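Local coordinates for protein beta-glucuronidase (PDB 6U7J) that probably hydrolyses beta-D-glucuronides, releasing glucuronic acid, and as a gut microbial enzyme is linked to the reactivation of conjugated estrogens, at residues B[30-35]-B[65-70]; B[229-234]-B[265-270]; B[410-415]-B[441-446]; B[554-559]-B[566-571]. All coordinates share one frame; numbering follows the deposited sequence.

How the interactions relate
The four contacts follow one another along the chain and sample its three family regions: interaction 1 the sugar-binding domain, interaction 2 the immunoglobulin-like domain, interactions 3 and 4 the TIM barrel. Interactions 1 and 2 are the farthest apart, with centres about 49 Å from each other on opposite sides of the chain's centre. Interaction 3 is a pair of barrel strands. Interaction 4 lies in a loop after the last barrel strand, probably at the glucuronate pocket, its centre about 27 Å from that of interaction 3. Interaction 1 approaches interaction 4 to about 11 Å between nearest atoms, and both touch the third subunit of the tetramer.

Interaction 1: residues B[30-35]-B[65-70]; sequences FKRDNY and TTDQEL
R32 starts in the crowded first torsion, CG between its own backbone N and carbonyl carbon (chi1 78°), and then runs extended from CG to NE, which carries the guanidinium out across the start of helix 68-71. E69 has CG beside its backbone N and a bend at chi2 that brings its carboxylate round to meet it. The resulting salt bridge, R32 NH2 to E69 OE2 at 3.6 Å, is long, and the two planes are turned 59° apart. E69 CB also lies over one face of the guanidinium, 3.6 Å from R32 NH2. The other terminal nitrogen of the guanidinium, NH1, makes a weak hydrogen bond to D33 O.

D67 occupies the N-cap of the helix. Its carboxylate accepts from L70 N, with D67 OD2 3.1 Å away and approached from well above the carboxylate plane, and more weakly from E69 N. The positive group of R32, with NH2 4.4 Å from D67 OD2, may favour the charged form of this cap. In the jelly-roll-like sugar-binding domain, the contact joins the end of strand 20-32 to this short helix.

The apolar part of the contact is F30 and L70, which reach toward each other tip to tip, both with CG anti to the backbone N. L70 CD1 meets the ring edge at F30 CE1, 3.8 Å away, while L70 CD1 also lies 4.1 Å from R32 CD. Y79 packs edge-to-face with F30.

Interaction 2: residues B[229-234]-B[265-270]; sequences VYIRDE and YKLDIY. Unlike the reference sequence in segment 229-234: R232 (reference Leu).
R232 and D268 cross obliquely on one face of a two-stranded antiparallel pairing, their guanidinium and carboxylate planes 67° apart. R232 is extended from CG to NE, and NE donates to D268 OD2 at 2.9 Å in a salt bridge that is bent, with an N-H...O angle of 143°. The other oxygen, D268 OD1, is taken by H275 and T277 on the next strand, so the buried carboxylate is held at both ends. R232 NH2 comes over one face of the Y230 ring, 3.9 Å above its plane and toward the rim. Along the same row, Y270 CD1 lies 3.9 Å from Y230 CE1, near the plane of the Y230 ring.

Strands 227-232 and 265-271 are the two inner strands of a four-stranded sheet in the immunoglobulin-like beta-sandwich domain of glycoside hydrolase family 2. Y230 pairs with D268 and R232 with K266 as hydrogen-bonded pairs; Y230 N to D268 O, at 2.8 Å, is almost straight.

Side chains on the opposite face are apolar. L267, with CG anti to its backbone N, pushes CD1 between the two branched residues of the partner strand, 3.6 Å from V229 CG1 and 3.8 Å from I231 CG1. I231 CG2 leans obliquely on the Y265 ring, while R232 O sits at that ring's edge, 3.4 Å from Y265 CD2. Strands 198-208 and 211-220 of the facing sheet pack against V229, I231, L267 and I269.

Interaction 3: residues B[410-415]-B[441-446]; sequences VMWSIT and SERPIT
Two neighbouring parallel strands of the TIM barrel meet here, 409-416 and 445-449, the first and last elements of a beta-alpha-beta crossover. Their pairing rests on three backbone hydrogen bonds: W412 N to P444 O, T446 N to W412 O at 2.8 Å and I414 N to T446 O.

On one face, I445 CD1 touches the edge of the W412 indole at CD1, 3.5 Å away. R443, extended from CG to NE, lays its CD over a face of the same indole, 3.7 Å from W412 NE1. D440 binds both W412 NE1 and R443 NH1, V409 O takes R443 NE, and K404 O and H406 O take NH2, so the buried polar ends are satisfied. On the other side, M411 CG anti to its backbone N brings SD to 3.8 Å from T446 CG2 and 3.9 Å from P444 CB.

Helix 424-439 packs on I414 and I445, strand 358-362 flanks 410-415 on its far edge, and strand 285-287 touches V410, R443 and P444.

Interaction 4: residues B[554-559]-B[566-571]; sequences ADFMTA and DGNKKG
F556 takes the crowded first torsion, with CG between its backbone N and carbonyl carbon (chi1 62°), which turns the ring across the neighbouring segment. N568, with CG anti to its backbone N, points the same way and lies alongside: its CB sits over the ring face, 3.6 Å from the centroid, a CH-pi contact. The N568 amide is tilted only slightly from the ring plane, and its ND2 is bound by D177. N568 OD1 accepts from K570 N at 2.8 Å in an Asx turn, which fixes the amide's rotation. F556 and N568 also exchange two backbone hydrogen bonds, N568 N to F556 O at 2.8 Å and the longer F556 N to N568 O.

T558 places CG2 3.7 Å from N568 CB, while its OG1 bonds to A559 O. K569, bent at chi2 and chi4, sets CD 3.3 Å from D555 OD2; K580 forms a salt bridge with D555 OD1. With phi 110° and psi -161°, a side chain at G567 would run into the carbonyl oxygen of D566 and into F556 O, so the position suits glycine.

D510 holds K570 NZ. The Asn-Lys-Lys run at 568-570 matches the N-x-K motif with which beta-glucuronidases of this family recognise the glucuronate carboxylate, so this loop probably lines the sugar pocket.

Interaction 1: residues B[30-35]-B[65-70]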
loop_
_atom_site.group_PDB
_atom_site.type_symbol
_atom_site.label_atom_id
_atom_site.label_comp_id
_atom_site.label_asym_id
_atom_site.label_seq_id
_atom_site.Cartn_x
_atom_site.Cartn_y
_atom_site.Cartn_z
ATOM N N PHE B 30 6.779 24.486 -25.789
ATOM C CA PHE B 30 6.751 25.011 -24.432
ATOM C C PHE B 30 8.164 25.278 -23.945
ATOM O O PHE B 30 9.083 24.501 -24.207
ATOM C CB PHE B 30 6.035 24.007 -23.516
ATOM C CG PHE B 30 6.026 24.360 -22.052
ATOM C CD1 PHE B 30 7.150 24.148 -21.253
ATOM C CD2 PHE B 30 4.844 24.804 -21.451
ATOM C CE1 PHE B 30 7.115 24.438 -19.892
ATOM C CE2 PHE B 30 4.798 25.080 -20.095
ATOM C CZ PHE B 30 5.933 24.896 -19.308
ATOM N N LYS B 31 8.306 26.356 -23.184
ATOM C CA LYS B 31 9.560 26.720 -22.558
ATOM C C LYS B 31 9.237 27.555 -21.330
ATOM O O LYS B 31 8.309 28.369 -21.359
ATOM C CB LYS B 31 10.451 27.515 -23.527
ATOM C CG LYS B 31 11.813 27.859 -22.970
ATOM C CD LYS B 31 12.814 28.195 -24.085
ATOM C CE LYS B 31 12.495 29.506 -24.741
ATOM N NZ LYS B 31 13.594 29.897 -25.682
ATOM N N ARG B 32 10.002 27.370 -20.263
ATOM C CA ARG B 32 9.844 28.213 -19.090
ATOM C C ARG B 32 10.888 29.321 -19.073
ATOM O O ARG B 32 11.944 29.220 -19.697
ATOM C CB ARG B 32 9.938 27.371 -17.814
ATOM C CG ARG B 32 11.311 26.994 -17.419
ATOM C CD ARG B 32 11.341 26.517 -15.967
ATOM N NE ARG B 32 12.472 25.623 -15.773
ATOM C CZ ARG B 32 13.638 25.981 -15.246
ATOM N NH1 ARG B 32 13.821 27.224 -14.831
ATOM N NH2 ARG B 32 14.615 25.083 -15.121
ATOM N N ASP B 33 10.571 30.393 -18.351
ATOM C CA ASP B 33 11.567 31.418 -18.049
ATOM C C ASP B 33 12.682 30.844 -17.180
ATOM O O ASP B 33 12.423 30.102 -16.225
ATOM C CB ASP B 33 10.921 32.588 -17.302
ATOM C CG ASP B 33 10.237 33.593 -18.229
ATOM O OD1 ASP B 33 10.426 33.513 -19.467
ATOM O OD2 ASP B 33 9.509 34.467 -17.702
ATOM N N ASN B 34 13.933 31.214 -17.492
ATOM C CA ASN B 34 15.062 30.881 -16.626
ATOM C C ASN B 34 15.354 31.965 -15.594
ATOM O O ASN B 34 16.094 31.711 -14.650
ATOM C CB ASN B 34 16.334 30.606 -17.449
ATOM C CG ASN B 34 16.151 29.464 -18.447
ATOM O OD1 ASN B 34 16.176 29.673 -19.658
ATOM N ND2 ASN B 34 15.951 28.253 -17.939
ATOM N N TYR B 35 14.798 33.160 -15.746
ATOM C CA TYR B 35 14.793 34.142 -14.670
ATOM C C TYR B 35 13.488 34.912 -14.794
ATOM O O TYR B 35 12.780 34.795 -15.795
ATOM C CB TYR B 35 16.029 35.062 -14.713
ATOM C CG TYR B 35 16.164 35.864 -15.995
ATOM C CD1 TYR B 35 15.475 37.060 -16.168
ATOM C CD2 TYR B 35 16.980 35.425 -17.030
ATOM C CE1 TYR B 35 15.599 37.798 -17.333
ATOM C CE2 TYR B 35 17.105 36.160 -18.209
ATOM C CZ TYR B 35 16.417 37.344 -18.348
ATOM O OH TYR B 35 16.526 38.072 -19.519
ATOM N N THR B 65 6.614 16.472 -16.658
ATOM C CA THR B 65 8.015 16.128 -16.841
ATOM C C THR B 65 8.568 15.496 -15.568
ATOM O O THR B 65 7.891 15.375 -14.543
ATOM C CB THR B 65 8.852 17.349 -17.255
ATOM O OG1 THR B 65 8.960 18.271 -16.168
ATOM C CG2 THR B 65 8.237 18.056 -18.492
ATOM N N THR B 66 9.827 15.078 -15.652
ATOM C CA THR B 66 10.553 14.500 -14.540
ATOM C C THR B 66 11.387 15.548 -13.817
ATOM O O THR B 66 12.168 15.211 -12.930
ATOM C CB THR B 66 11.420 13.351 -15.054
ATOM O OG1 THR B 66 12.360 13.862 -15.992
ATOM C CG2 THR B 66 10.552 12.340 -15.802
ATOM N N ASP B 67 11.170 16.813 -14.129
ATOM C CA ASP B 67 12.039 17.899 -13.709
ATOM C C ASP B 67 11.430 18.646 -12.527
ATOM O O ASP B 67 10.357 19.243 -12.655
ATOM C CB ASP B 67 12.251 18.852 -14.883
ATOM C CG ASP B 67 13.073 20.027 -14.501
ATOM O OD1 ASP B 67 14.036 19.840 -13.724
ATOM O OD2 ASP B 67 12.745 21.134 -14.958
ATOM N N GLN B 68 12.124 18.639 -11.391
ATOM C CA GLN B 68 11.606 19.339 -10.217
ATOM C C GLN B 68 11.527 20.855 -10.438
ATOM O O GLN B 68 10.597 21.509 -9.944
ATOM C CB GLN B 68 12.478 19.000 -9.010
ATOM C CG GLN B 68 12.229 19.835 -7.773
ATOM C CD GLN B 68 13.132 21.056 -7.709
ATOM O OE1 GLN B 68 14.304 20.991 -8.101
ATOM N NE2 GLN B 68 12.589 22.182 -7.225
ATOM N N GLU B 69 12.472 21.430 -11.183
ATOM C CA GLU B 69 12.467 22.876 -11.377
ATOM C C GLU B 69 11.237 23.344 -12.138
ATOM O O GLU B 69 10.708 24.427 -11.861
ATOM C CB GLU B 69 13.737 23.322 -12.093
ATOM C CG GLU B 69 14.938 23.360 -11.180
ATOM C CD GLU B 69 16.210 22.990 -11.893
ATOM O OE1 GLU B 69 16.606 21.798 -11.821
ATOM O OE2 GLU B 69 16.810 23.891 -12.521
ATOM N N LEU B 70 10.763 22.556 -13.099
ATOM C CA LEU B 70 9.530 22.929 -13.778
ATOM C C LEU B 70 8.312 22.717 -12.870
ATOM O O LEU B 70 7.418 23.571 -12.811
ATOM C CB LEU B 70 9.399 22.153 -15.086
ATOM C CG LEU B 70 8.157 22.528 -15.903
ATOM C CD1 LEU B 70 8.152 24.016 -16.221
ATOM C CD2 LEU B 70 8.047 21.697 -17.178
#

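Interaction 2: residues B[229-234]-B[265-270]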
loop_
_atom_site.group_PDB
_atom_site.type_symbol
_atom_site.label_atom_id
_atom_site.label_comp_id
_atom_site.label_asym_id
_atom_site.label_seq_id
_atom_site.Cartn_x
_atom_site.Cartn_y
_atom_site.Cartn_z
ATOM N N VAL B 229 -37.492 33.700 -32.737
ATOM C CA VAL B 229 -37.155 33.023 -31.491
ATOM C C VAL B 229 -38.152 31.896 -31.275
ATOM O O VAL B 229 -39.354 32.149 -31.135
ATOM C CB VAL B 229 -37.171 33.980 -30.287
ATOM C CG1 VAL B 229 -37.003 33.206 -28.985
ATOM C CG2 VAL B 229 -36.099 35.020 -30.431
ATOM N N TYR B 230 -37.661 30.662 -31.243
ATOM C CA TYR B 230 -38.478 29.505 -30.924
ATOM C C TYR B 230 -38.066 28.943 -29.571
ATOM O O TYR B 230 -36.892 28.989 -29.181
ATOM C CB TYR B 230 -38.342 28.395 -31.972
ATOM C CG TYR B 230 -38.604 28.781 -33.414
ATOM C CD1 TYR B 230 -37.551 28.973 -34.301
ATOM C CD2 TYR B 230 -39.900 28.912 -33.903
ATOM C CE1 TYR B 230 -37.779 29.305 -35.620
ATOM C CE2 TYR B 230 -40.135 29.242 -35.225
ATOM C CZ TYR B 230 -39.072 29.437 -36.083
ATOM O OH TYR B 230 -39.291 29.763 -37.411
ATOM N N ILE B 231 -39.034 28.392 -28.862
ATOM C CA ILE B 231 -38.762 27.590 -27.684
ATOM C C ILE B 231 -39.158 26.170 -28.041
ATOM O O ILE B 231 -40.337 25.894 -28.308
ATOM C CB ILE B 231 -39.506 28.108 -26.450
ATOM C CG1 ILE B 231 -39.027 29.526 -26.135
ATOM C CG2 ILE B 231 -39.281 27.177 -25.271
ATOM C CD1 ILE B 231 -39.311 29.973 -24.723
ATOM N N ARG B 232 -38.168 25.282 -28.096
ATOM C CA ARG B 232 -38.378 23.892 -28.461
ATOM C C ARG B 232 -38.265 23.001 -27.230
ATOM O O ARG B 232 -37.514 23.291 -26.293
ATOM C CB ARG B 232 -37.374 23.440 -29.521
ATOM C CG ARG B 232 -37.205 24.418 -30.671
ATOM C CD ARG B 232 -36.629 23.738 -31.909
ATOM N NE ARG B 232 -36.679 24.620 -33.072
ATOM C CZ ARG B 232 -37.377 24.361 -34.172
ATOM N NH1 ARG B 232 -38.082 23.245 -34.252
ATOM N NH2 ARG B 232 -37.380 25.217 -35.188
ATOM N N ASP B 233 -39.033 21.917 -27.242
ATOM C CA ASP B 233 -38.973 20.928 -26.181
ATOM C C ASP B 233 -37.853 19.941 -26.514
ATOM O O ASP B 233 -37.076 20.149 -27.449
ATOM C CB ASP B 233 -40.352 20.285 -25.980
ATOM C CG ASP B 233 -40.799 19.417 -27.156
ATOM O OD1 ASP B 233 -39.999 19.114 -28.059
ATOM O OD2 ASP B 233 -41.983 19.023 -27.170
ATOM N N GLU B 234 -37.758 18.845 -25.758
ATOM C CA GLU B 234 -36.676 17.896 -25.987
ATOM C C GLU B 234 -36.887 17.061 -27.238
ATOM O O GLU B 234 -35.910 16.549 -27.794
ATOM C CB GLU B 234 -36.506 16.993 -24.767
ATOM C CG GLU B 234 -35.993 17.756 -23.561
ATOM C CD GLU B 234 -35.431 16.853 -22.478
ATOM O OE1 GLU B 234 -35.941 15.718 -22.311
ATOM O OE2 GLU B 234 -34.486 17.299 -21.785
ATOM N N TYR B 265 -35.407 22.730 -22.171
ATOM C CA TYR B 265 -35.888 23.356 -23.393
ATOM C C TYR B 265 -34.713 23.996 -24.127
ATOM O O TYR B 265 -33.612 24.119 -23.594
ATOM C CB TYR B 265 -36.961 24.402 -23.086
ATOM C CG TYR B 265 -38.241 23.810 -22.553
ATOM C CD1 TYR B 265 -38.387 23.539 -21.195
ATOM C CD2 TYR B 265 -39.307 23.508 -23.403
ATOM C CE1 TYR B 265 -39.556 22.983 -20.697
ATOM C CE2 TYR B 265 -40.482 22.945 -22.908
ATOM C CZ TYR B 265 -40.597 22.693 -21.550
ATOM O OH TYR B 265 -41.749 22.141 -21.028
ATOM N N LYS B 266 -34.947 24.406 -25.369
ATOM C CA LYS B 266 -33.929 25.105 -26.140
ATOM C C LYS B 266 -34.492 26.431 -26.624
ATOM O O LYS B 266 -35.569 26.464 -27.229
ATOM C CB LYS B 266 -33.436 24.263 -27.323
ATOM C CG LYS B 266 -33.099 22.819 -26.977
ATOM C CD LYS B 266 -33.919 21.871 -27.836
ATOM C CE LYS B 266 -33.701 20.414 -27.463
ATOM N NZ LYS B 266 -33.380 20.234 -26.005
ATOM N N LEU B 267 -33.779 27.517 -26.322
ATOM C CA LEU B 267 -34.019 28.819 -26.942
ATOM C C LEU B 267 -33.308 28.815 -28.291
ATOM O O LEU B 267 -32.083 28.911 -28.358
ATOM C CB LEU B 267 -33.526 29.950 -26.046
ATOM C CG LEU B 267 -34.115 31.341 -26.344
ATOM C CD1 LEU B 267 -35.642 31.331 -26.228
ATOM C CD2 LEU B 267 -33.524 32.437 -25.448
ATOM N N ASP B 268 -34.081 28.684 -29.370
ATOM C CA ASP B 268 -33.566 28.500 -30.722
ATOM C C ASP B 268 -33.782 29.794 -31.498
ATOM O O ASP B 268 -34.931 30.186 -31.748
ATOM C CB ASP B 268 -34.269 27.321 -31.391
ATOM C CG ASP B 268 -33.598 26.864 -32.683
ATOM O OD1 ASP B 268 -32.364 27.029 -32.857
ATOM O OD2 ASP B 268 -34.333 26.304 -33.530
ATOM N N ILE B 269 -32.683 30.445 -31.879
ATOM C CA ILE B 269 -32.689 31.835 -32.319
ATOM C C ILE B 269 -32.107 31.929 -33.723
ATOM O O ILE B 269 -31.016 31.402 -33.989
ATOM C CB ILE B 269 -31.888 32.725 -31.353
ATOM C CG1 ILE B 269 -32.365 32.514 -29.915
ATOM C CG2 ILE B 269 -31.965 34.185 -31.766
ATOM C CD1 ILE B 269 -31.486 33.185 -28.866
ATOM N N TYR B 270 -32.817 32.632 -34.608
ATOM C CA TYR B 270 -32.349 32.928 -35.955
ATOM C C TYR B 270 -32.285 34.440 -36.145
ATOM O O TYR B 270 -33.271 35.145 -35.916
ATOM C CB TYR B 270 -33.262 32.294 -37.005
ATOM C CG TYR B 270 -33.216 30.778 -37.026
ATOM C CD1 TYR B 270 -33.987 30.025 -36.146
ATOM C CD2 TYR B 270 -32.406 30.105 -37.933
ATOM C CE1 TYR B 270 -33.941 28.634 -36.164
ATOM C CE2 TYR B 270 -32.360 28.733 -37.963
ATOM C CZ TYR B 270 -33.128 28.002 -37.081
ATOM O OH TYR B 270 -33.070 26.626 -37.125
#

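Interaction 3: residues B[410-415]-B[441-446]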
loop_
_atom_site.group_PDB
_atom_site.type_symbol
_atom_site.label_atom_id
_atom_site.label_comp_id
_atom_site.label_asym_id
_atom_site.label_seq_id
_atom_site.Cartn_x
_atom_site.Cartn_y
_atom_site.Cartn_z
ATOM N N VAL B 410 -27.874 26.594 -8.334
ATOM C CA VAL B 410 -28.940 27.096 -7.475
ATOM C C VAL B 410 -28.438 28.073 -6.434
ATOM O O VAL B 410 -29.260 28.636 -5.686
ATOM C CB VAL B 410 -29.724 25.953 -6.808
ATOM C CG1 VAL B 410 -30.201 24.965 -7.879
ATOM C CG2 VAL B 410 -28.880 25.266 -5.716
ATOM N N MET B 411 -27.137 28.337 -6.379
ATOM C CA MET B 411 -26.630 29.225 -5.346
ATOM C C MET B 411 -25.215 29.655 -5.715
ATOM O O MET B 411 -24.476 28.893 -6.342
ATOM C CB MET B 411 -26.658 28.532 -3.972
ATOM C CG MET B 411 -26.246 29.423 -2.797
ATOM S SD MET B 411 -26.886 28.864 -1.190
ATOM C CE MET B 411 -26.207 27.210 -1.104
ATOM N N TRP B 412 -24.861 30.893 -5.346
ATOM C CA TRP B 412 -23.515 31.417 -5.542
ATOM C C TRP B 412 -22.801 31.407 -4.204
ATOM O O TRP B 412 -23.336 31.913 -3.215
ATOM C CB TRP B 412 -23.503 32.854 -6.086
ATOM C CG TRP B 412 -24.301 33.097 -7.339
ATOM C CD1 TRP B 412 -25.444 33.812 -7.435
ATOM C CD2 TRP B 412 -23.994 32.649 -8.668
ATOM N NE1 TRP B 412 -25.895 33.819 -8.731
ATOM C CE2 TRP B 412 -25.025 33.113 -9.512
ATOM C CE3 TRP B 412 -22.959 31.885 -9.225
ATOM C CZ2 TRP B 412 -25.057 32.844 -10.881
ATOM C CZ3 TRP B 412 -22.991 31.613 -10.583
ATOM C CH2 TRP B 412 -24.032 32.096 -11.398
ATOM N N SER B 413 -21.593 30.855 -4.172
ATOM C CA SER B 413 -20.723 31.014 -3.022
ATOM C C SER B 413 -19.647 32.017 -3.393
ATOM O O SER B 413 -18.957 31.839 -4.400
ATOM C CB SER B 413 -20.095 29.689 -2.586
ATOM O OG SER B 413 -19.030 29.940 -1.695
ATOM N N ILE B 414 -19.499 33.062 -2.579
ATOM C CA ILE B 414 -18.664 34.198 -2.950
ATOM C C ILE B 414 -17.289 34.145 -2.321
ATOM O O ILE B 414 -16.441 34.993 -2.655
ATOM C CB ILE B 414 -19.345 35.532 -2.576
ATOM C CG1 ILE B 414 -19.532 35.603 -1.067
ATOM C CG2 ILE B 414 -20.679 35.663 -3.312
ATOM C CD1 ILE B 414 -19.797 37.001 -0.554
ATOM N N THR B 415 -17.043 33.194 -1.417
ATOM C CA THR B 415 -15.784 33.091 -0.701
ATOM C C THR B 415 -15.742 31.767 0.054
ATOM O O THR B 415 -16.778 31.223 0.461
ATOM C CB THR B 415 -15.589 34.269 0.269
ATOM O OG1 THR B 415 -14.273 34.236 0.819
ATOM C CG2 THR B 415 -16.600 34.225 1.405
ATOM N N SER B 441 -30.974 38.398 -9.143
ATOM C CA SER B 441 -32.020 38.396 -8.133
ATOM C C SER B 441 -32.637 37.019 -7.940
ATOM O O SER B 441 -33.503 36.859 -7.080
ATOM C CB SER B 441 -33.114 39.398 -8.517
ATOM O OG SER B 441 -33.482 39.251 -9.880
ATOM N N GLU B 442 -32.198 36.026 -8.706
ATOM C CA GLU B 442 -32.869 34.741 -8.803
ATOM C C GLU B 442 -32.186 33.632 -8.026
ATOM O O GLU B 442 -32.612 32.478 -8.137
ATOM C CB GLU B 442 -32.964 34.310 -10.270
ATOM C CG GLU B 442 -33.480 35.385 -11.198
ATOM C CD GLU B 442 -34.948 35.628 -10.999
ATOM O OE1 GLU B 442 -35.756 34.831 -11.526
ATOM O OE2 GLU B 442 -35.290 36.602 -10.295
ATOM N N ARG B 443 -31.123 33.924 -7.279
ATOM C CA ARG B 443 -30.394 32.832 -6.639
ATOM C C ARG B 443 -29.875 33.239 -5.267
ATOM O O ARG B 443 -29.367 34.353 -5.096
ATOM C CB ARG B 443 -29.216 32.354 -7.503
ATOM C CG ARG B 443 -29.573 31.396 -8.630
ATOM C CD ARG B 443 -28.306 31.081 -9.454
ATOM N NE ARG B 443 -28.561 30.331 -10.686
ATOM C CZ ARG B 443 -28.705 30.891 -11.884
ATOM N NH1 ARG B 443 -28.635 32.205 -12.017
ATOM N NH2 ARG B 443 -28.929 30.143 -12.950
ATOM N N PRO B 444 -30.003 32.357 -4.283
ATOM C CA PRO B 444 -29.400 32.591 -2.965
ATOM C C PRO B 444 -27.887 32.766 -3.042
ATOM O O PRO B 444 -27.223 32.284 -3.960
ATOM C CB PRO B 444 -29.749 31.320 -2.183
ATOM C CG PRO B 444 -30.805 30.653 -2.949
ATOM C CD PRO B 444 -30.793 31.123 -4.354
ATOM N N ILE B 445 -27.352 33.436 -2.023
ATOM C CA ILE B 445 -25.951 33.815 -1.902
ATOM C C ILE B 445 -25.411 33.192 -0.621
ATOM O O ILE B 445 -26.114 33.170 0.395
ATOM C CB ILE B 445 -25.814 35.356 -1.848
ATOM C CG1 ILE B 445 -26.230 35.983 -3.171
ATOM C CG2 ILE B 445 -24.412 35.772 -1.459
ATOM C CD1 ILE B 445 -25.482 35.435 -4.320
ATOM N N THR B 446 -24.164 32.702 -0.655
ATOM C CA THR B 446 -23.523 32.188 0.556
ATOM C C THR B 446 -22.007 32.342 0.464
ATOM O O THR B 446 -21.460 32.861 -0.514
ATOM C CB THR B 446 -23.892 30.722 0.821
ATOM O OG1 THR B 446 -23.389 30.325 2.103
ATOM C CG2 THR B 446 -23.289 29.806 -0.232
#

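Interaction 4: residues B[554-559]-B[566-571]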
loop_
_atom_site.group_PDB
_atom_site.type_symbol
_atom_site.label_atom_id
_atom_site.label_comp_id
_atom_site.label_asym_id
_atom_site.label_seq_id
_atom_site.Cartn_x
_atom_site.Cartn_y
_atom_site.Cartn_z
ATOM N N ALA B 554 -12.472 13.164 -3.818
ATOM C CA ALA B 554 -11.324 12.342 -4.182
ATOM C C ALA B 554 -10.043 12.961 -3.635
ATOM O O ALA B 554 -9.914 14.187 -3.548
ATOM C CB ALA B 554 -11.187 12.189 -5.714
ATOM N N ASP B 555 -9.101 12.093 -3.254
ATOM C CA ASP B 555 -7.753 12.532 -2.918
ATOM C C ASP B 555 -7.245 13.463 -4.019
ATOM O O ASP B 555 -7.464 13.204 -5.202
ATOM C CB ASP B 555 -6.825 11.310 -2.759
ATOM C CG ASP B 555 -7.236 10.374 -1.581
ATOM O OD1 ASP B 555 -8.006 10.790 -0.700
ATOM O OD2 ASP B 555 -6.780 9.201 -1.533
ATOM N N PHE B 556 -6.606 14.570 -3.633
ATOM C CA PHE B 556 -6.129 15.568 -4.597
ATOM C C PHE B 556 -4.800 16.143 -4.132
ATOM O O PHE B 556 -4.411 16.005 -2.970
ATOM C CB PHE B 556 -7.145 16.704 -4.792
ATOM C CG PHE B 556 -7.415 17.491 -3.545
ATOM C CD1 PHE B 556 -6.661 18.633 -3.250
ATOM C CD2 PHE B 556 -8.451 17.112 -2.679
ATOM C CE1 PHE B 556 -6.910 19.364 -2.090
ATOM C CE2 PHE B 556 -8.712 17.847 -1.517
ATOM C CZ PHE B 556 -7.949 18.972 -1.219
ATOM N N MET B 557 -4.106 16.821 -5.042
ATOM C CA MET B 557 -2.755 17.282 -4.746
ATOM C C MET B 557 -2.789 18.608 -4.010
ATOM O O MET B 557 -3.677 19.435 -4.227
ATOM C CB MET B 557 -1.920 17.436 -6.022
ATOM C CG MET B 557 -0.893 16.323 -6.217
ATOM S SD MET B 557 0.337 16.138 -4.895
ATOM C CE MET B 557 1.398 17.541 -5.187
ATOM N N THR B 558 -1.802 18.805 -3.140
ATOM C CA THR B 558 -1.641 20.031 -2.367
ATOM C C THR B 558 -0.195 20.500 -2.457
ATOM O O THR B 558 0.712 19.734 -2.802
ATOM C CB THR B 558 -1.969 19.844 -0.879
ATOM O OG1 THR B 558 -0.955 19.022 -0.281
ATOM C CG2 THR B 558 -3.330 19.202 -0.667
ATOM N N ALA B 559 0.021 21.766 -2.115
ATOM C CA ALA B 559 1.373 22.218 -1.836
ATOM C C ALA B 559 1.997 21.325 -0.764
ATOM O O ALA B 559 1.297 20.759 0.084
ATOM C CB ALA B 559 1.364 23.687 -1.402
ATOM N N ASP B 566 1.601 13.049 0.298
ATOM C CA ASP B 566 1.419 13.188 -1.154
ATOM C C ASP B 566 0.055 13.814 -1.480
ATOM O O ASP B 566 -0.679 13.357 -2.362
ATOM C CB ASP B 566 1.592 11.847 -1.875
ATOM C CG ASP B 566 1.744 12.008 -3.402
ATOM O OD1 ASP B 566 2.136 13.110 -3.867
ATOM O OD2 ASP B 566 1.464 11.039 -4.143
ATOM N N GLY B 567 -0.281 14.875 -0.750
ATOM C CA GLY B 567 -1.485 15.636 -1.000
ATOM C C GLY B 567 -2.532 15.450 0.084
ATOM O O GLY B 567 -2.254 15.018 1.208
ATOM N N ASN B 568 -3.767 15.790 -0.268
ATOM C CA ASN B 568 -4.880 15.694 0.666
ATOM C C ASN B 568 -5.530 14.326 0.513
ATOM O O ASN B 568 -5.942 13.948 -0.595
ATOM C CB ASN B 568 -5.890 16.813 0.419
ATOM C CG ASN B 568 -6.969 16.865 1.481
ATOM O OD1 ASN B 568 -7.620 15.860 1.768
ATOM N ND2 ASN B 568 -7.160 18.038 2.080
ATOM N N LYS B 569 -5.615 13.589 1.620
ATOM C CA LYS B 569 -6.121 12.223 1.620
ATOM C C LYS B 569 -7.518 12.117 2.230
ATOM O O LYS B 569 -7.952 11.012 2.589
ATOM C CB LYS B 569 -5.148 11.300 2.354
ATOM C CG LYS B 569 -3.862 10.968 1.570
ATOM C CD LYS B 569 -4.205 10.497 0.157
ATOM C CE LYS B 569 -3.044 9.760 -0.482
ATOM N NZ LYS B 569 -2.190 10.708 -1.245
ATOM N N LYS B 570 -8.240 13.240 2.351
ATOM C CA LYS B 570 -9.612 13.195 2.864
ATOM C C LYS B 570 -10.613 12.688 1.837
ATOM O O LYS B 570 -11.809 12.615 2.150
ATOM C CB LYS B 570 -10.069 14.572 3.364
ATOM C CG LYS B 570 -9.205 15.178 4.465
ATOM C CD LYS B 570 -9.972 16.252 5.226
ATOM C CE LYS B 570 -9.159 16.772 6.397
ATOM N NZ LYS B 570 -7.865 17.300 5.912
ATOM N N GLY B 571 -10.172 12.352 0.628
ATOM C CA GLY B 571 -11.060 11.773 -0.365
ATOM C C GLY B 571 -11.856 10.578 0.142
ATOM O O GLY B 571 -11.333 9.731 0.882
#